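Local coordinates for protein ML032222a iGluR (Mnemiopsis leidyi, PDB 4YKI) that binds glycine through its ligand-binding domain and probably works as a subunit of a glycine-activated ion channel of the glutamate receptor family, at residues B[36-39]-B[40-44]; B[131-135]-B[136-140]. One frame throughout, in Å; residues are numbered along the deposited sequence. Where two conformers were deposited one is given.

Both contacts are local, and they show how one chain shapes the junctions of its secondary structure in two ways. From the N terminus, contact 1 comes first: 36-39 runs straight into 40-44 as the opening turns of helix 37-49, which packs against strand 52-56 and helix 240-248. Contact 2 follows much later, where the loop 131-135 turns into strand 137-141, beside helix 157-164 and strand 183-188. Neither closes a long loop: contact 1 spans a helical turn, contact 2 the bend before a strand. They are in series, neither nested nor crossing, with nearest atoms about 21 Å apart, and lie on opposite sides of the chain's centre, one in each lobe of the ligand-binding domain.

Contact 1: B[36-39]-B[40-44]; sequences GMVN and DMVVK
The carboxylate of D40 and the amide of N39 flank the N-terminal turn of the helix. The carbonyl oxygen of G36 stands over one face of the carboxylate, 3.5 Å from D40 CG, while V43 CG2 sits above the plane of the N39 amide, 4.0 Å from ND2. D40 holds its CG beside its own backbone N (chi1 -75°), which swings the carboxylate back over the start of the helix. There a water is gripped by three bonds: it accepts from G36 N and from N39 ND2, and donates to D40 OD1 at 2.7 Å. The other ends of both groups are tied into the fold, N39 OD1 by Y55 and D40 OD2 by W248 and a salt bridge to K247. A valine in place of D40 would probably leave K247 without this charge partner and the water without the acceptor it donates to. Beneath run the regular i to i+4 bonds, D40 N to G36 O at 2.9 Å being the first. Apolar side chains follow the same spacing: M41 SD lies 4.3 Å from M37 CG, and V38 CG1 meets V42 CG2 at 4.3 Å. M37 and M41 face helix 240-248; V42 faces strand 52-56. G36 is the N-cap residue, at backbone angles where a side chain would jam against the preceding carbonyl. A water thus joins this N-cap residue to N39 and D40 at the N-terminus of helix 37-49, within the beta-alpha-beta crossover that joins the adjacent parallel strands 9-13 and 52-56 of the first lobe.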
# COMPACT_ATOMS: atom_id res chain seq x y z
N GLY B 36 -8.58 3.55 -19.75
CA GLY B 36 -8.49 4.02 -18.38
C GLY B 36 -7.16 3.70 -17.73
O GLY B 36 -6.26 3.15 -18.37
N MET B 37 -7.01 4.09 -16.47
CA MET B 37 -5.78 3.87 -15.73
C MET B 37 -5.37 2.41 -15.71
O MET B 37 -4.21 2.07 -15.96
CB MET B 37 -5.93 4.40 -14.31
CG MET B 37 -4.75 4.08 -13.42
SD MET B 37 -4.91 4.85 -11.82
CE MET B 37 -3.37 4.39 -11.02
N VAL B 38 -6.30 1.52 -15.37
CA VAL B 38 -5.97 0.11 -15.31
C VAL B 38 -5.63 -0.44 -16.70
O VAL B 38 -4.70 -1.22 -16.86
CB VAL B 38 -7.08 -0.71 -14.61
CG1 VAL B 38 -6.89 -2.20 -14.79
CG2 VAL B 38 -7.07 -0.37 -13.11
N ASN B 39 -6.38 -0.04 -17.72
CA ASN B 39 -6.06 -0.46 -19.07
C ASN B 39 -4.63 -0.07 -19.45
O ASN B 39 -3.91 -0.85 -20.06
CB ASN B 39 -7.05 0.10 -20.08
CG ASN B 39 -6.78 -0.43 -21.47
OD1 ASN B 39 -6.90 -1.63 -21.72
ND2 ASN B 39 -6.42 0.45 -22.38
N ASP B 40 -4.23 1.16 -19.12
CA ASP B 40 -2.87 1.60 -19.43
C ASP B 40 -1.84 0.74 -18.70
O ASP B 40 -0.80 0.44 -19.26
CB ASP B 40 -2.67 3.08 -19.05
CG ASP B 40 -3.33 4.05 -20.01
OD1 ASP B 40 -3.77 3.64 -21.10
OD2 ASP B 40 -3.33 5.25 -19.67
N MET B 41 -2.12 0.34 -17.47
CA MET B 41 -1.25 -0.58 -16.74
C MET B 41 -1.15 -1.94 -17.45
O MET B 41 -0.06 -2.48 -17.60
CB MET B 41 -1.78 -0.78 -15.32
CG MET B 41 -1.70 0.48 -14.47
SD MET B 41 -2.63 0.42 -12.94
CE MET B 41 -1.76 -0.85 -12.01
N VAL B 42 -2.29 -2.48 -17.87
CA VAL B 42 -2.33 -3.78 -18.54
C VAL B 42 -1.58 -3.74 -19.86
O VAL B 42 -0.83 -4.66 -20.19
CB VAL B 42 -3.79 -4.25 -18.76
CG1 VAL B 42 -3.85 -5.45 -19.69
CG2 VAL B 42 -4.45 -4.58 -17.44
N VAL B 43 -1.77 -2.68 -20.63
CA VAL B 43 -1.08 -2.54 -21.90
C VAL B 43 0.43 -2.59 -21.69
O VAL B 43 1.15 -3.29 -22.40
CB VAL B 43 -1.48 -1.24 -22.63
CG1 VAL B 43 -0.54 -0.93 -23.78
CG2 VAL B 43 -2.91 -1.33 -23.15
N LYS B 44 0.93 -1.83 -20.73
CA LYS B 44 2.36 -1.83 -20.45
C LYS B 44 2.87 -3.19 -19.95
O LYS B 44 3.92 -3.64 -20.37
CB LYS B 44 2.69 -0.73 -19.43
CG LYS B 44 4.16 -0.39 -19.29
CD LYS B 44 4.79 0.14 -20.59
CE LYS B 44 4.16 1.46 -21.05
NZ LYS B 44 4.89 2.13 -22.19
O HOH W 1 -6.42 3.35 -21.77

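Contact 2: B[131-135]-B[136-140]; sequences LDQDK and YKWGV
Q133 turns its amide back onto the backbone of Y136 and pairs with both of that residue's peptide groups. Y136 N donates to Q133 OE1 at 2.9 Å, on a lone pair in the carbonyl plane, and Q133 NE2 donates to Y136 O at 3.0 Å, nearly straight at 173°. The hook depends on a compact chain: Q133 CG lies between backbone N and carbonyl carbon (chi1 58°), and a second bend follows at chi2. Q133 NE2 also donates to the carbonyl oxygen of L130. The same OE1 sits at the edge of the Y136 ring, 3.6 Å from CD2. Over one face of that ring lies K135, extended and pointing the same way as the tyrosine; its CG makes a CH-pi contact 4.3 Å from the ring centroid, and K135 CD is 3.6 Å from Y136 CE2. Both ends converge on the carbonyl of T122, with K135 NZ also bonded to that of E120. The L131 and W138 side chains cross at about a right angle, L131 CD2 4.2 Å from W138 CZ2, and Q133 NE2 is 3.9 Å from W138 CZ3. W138 NE1 bonds to L161 O, on the helix that L131 also touches. This side-chain-to-backbone amide pair of Q133 with Y136 marks the entry to strand 137-141, a strand of the second lobe's mixed sheet, running parallel to 166-168 and 183-188, just ahead of the glycine-pocket residues R144 and H145.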
# COMPACT_ATOMS: atom_id res chain seq x y z
N LEU B 131 -28.64 5.48 11.98
CA LEU B 131 -29.49 4.47 12.63
C LEU B 131 -30.53 5.08 13.57
O LEU B 131 -31.50 4.40 13.94
CB LEU B 131 -28.63 3.45 13.39
CG LEU B 131 -27.66 2.63 12.53
CD1 LEU B 131 -26.77 1.75 13.41
CD2 LEU B 131 -28.40 1.80 11.49
N ASP B 132 -30.33 6.33 13.96
CA ASP B 132 -31.17 6.98 14.97
C ASP B 132 -31.98 8.13 14.37
O ASP B 132 -32.30 9.08 15.08
CB ASP B 132 -30.29 7.51 16.10
CG ASP B 132 -29.60 6.41 16.88
OD1 ASP B 132 -30.21 5.33 17.07
OD2 ASP B 132 -28.44 6.62 17.31
N GLN B 133 -32.31 8.05 13.08
CA GLN B 133 -33.03 9.12 12.40
C GLN B 133 -33.74 8.57 11.18
O GLN B 133 -33.50 7.41 10.80
CB GLN B 133 -32.05 10.22 12.00
CG GLN B 133 -30.92 9.76 11.07
CD GLN B 133 -31.31 9.74 9.59
OE1 GLN B 133 -31.66 10.77 9.02
NE2 GLN B 133 -31.23 8.56 8.97
N ASP B 134 -34.59 9.38 10.55
CA ASP B 134 -35.26 8.95 9.32
C ASP B 134 -35.39 10.05 8.27
O ASP B 134 -36.13 9.89 7.31
CB ASP B 134 -36.63 8.29 9.60
CG ASP B 134 -37.59 9.21 10.30
OD1 ASP B 134 -37.28 10.39 10.51
OD2 ASP B 134 -38.69 8.72 10.66
N LYS B 135 -34.62 11.12 8.42
CA LYS B 135 -34.55 12.13 7.37
C LYS B 135 -33.84 11.60 6.13
O LYS B 135 -34.31 11.78 4.99
CB LYS B 135 -33.79 13.36 7.86
CG LYS B 135 -33.58 14.42 6.77
CD LYS B 135 -32.90 15.69 7.28
CE LYS B 135 -32.59 16.63 6.13
NZ LYS B 135 -32.03 17.89 6.64
N TYR B 136 -32.69 10.95 6.34
CA TYR B 136 -31.87 10.43 5.27
C TYR B 136 -32.05 8.94 5.12
O TYR B 136 -32.10 8.21 6.11
CB TYR B 136 -30.37 10.69 5.57
CG TYR B 136 -29.99 12.15 5.51
CD1 TYR B 136 -29.66 12.73 4.30
CD2 TYR B 136 -29.96 12.94 6.63
CE1 TYR B 136 -29.34 14.05 4.21
CE2 TYR B 136 -29.62 14.27 6.55
CZ TYR B 136 -29.32 14.83 5.34
OH TYR B 136 -28.99 16.16 5.20
N LYS B 137 -32.13 8.49 3.87
CA LYS B 137 -31.91 7.09 3.51
C LYS B 137 -30.44 6.92 3.14
O LYS B 137 -29.72 7.90 2.99
CB LYS B 137 -32.83 6.68 2.35
CG LYS B 137 -34.29 6.58 2.77
CD LYS B 137 -35.20 6.14 1.63
CE LYS B 137 -36.65 6.02 2.08
NZ LYS B 137 -36.82 5.11 3.24
N TRP B 138 -30.00 5.67 3.01
CA TRP B 138 -28.59 5.40 2.78
C TRP B 138 -28.42 4.04 2.16
O TRP B 138 -29.36 3.23 2.15
CB TRP B 138 -27.80 5.48 4.10
CG TRP B 138 -28.12 4.38 5.06
CD1 TRP B 138 -27.50 3.17 5.15
CD2 TRP B 138 -29.14 4.38 6.05
NE1 TRP B 138 -28.08 2.41 6.14
CE2 TRP B 138 -29.09 3.14 6.71
CE3 TRP B 138 -30.10 5.31 6.45
CZ2 TRP B 138 -29.95 2.82 7.76
CZ3 TRP B 138 -30.97 4.98 7.48
CH2 TRP B 138 -30.89 3.74 8.12
N GLY B 139 -27.24 3.77 1.63
CA GLY B 139 -26.97 2.46 1.10
C GLY B 139 -25.53 2.24 0.71
O GLY B 139 -24.72 3.15 0.65
N VAL B 140 -25.25 0.97 0.45
CA VAL B 140 -24.03 0.49 -0.15
C VAL B 140 -24.38 -0.40 -1.33
O VAL B 140 -25.48 -0.93 -1.41
CB VAL B 140 -23.15 -0.34 0.85
CG1 VAL B 140 -22.65 0.51 1.97
CG2 VAL B 140 -23.93 -1.57 1.37
O HOH W 2 -36.35 7.71 5.54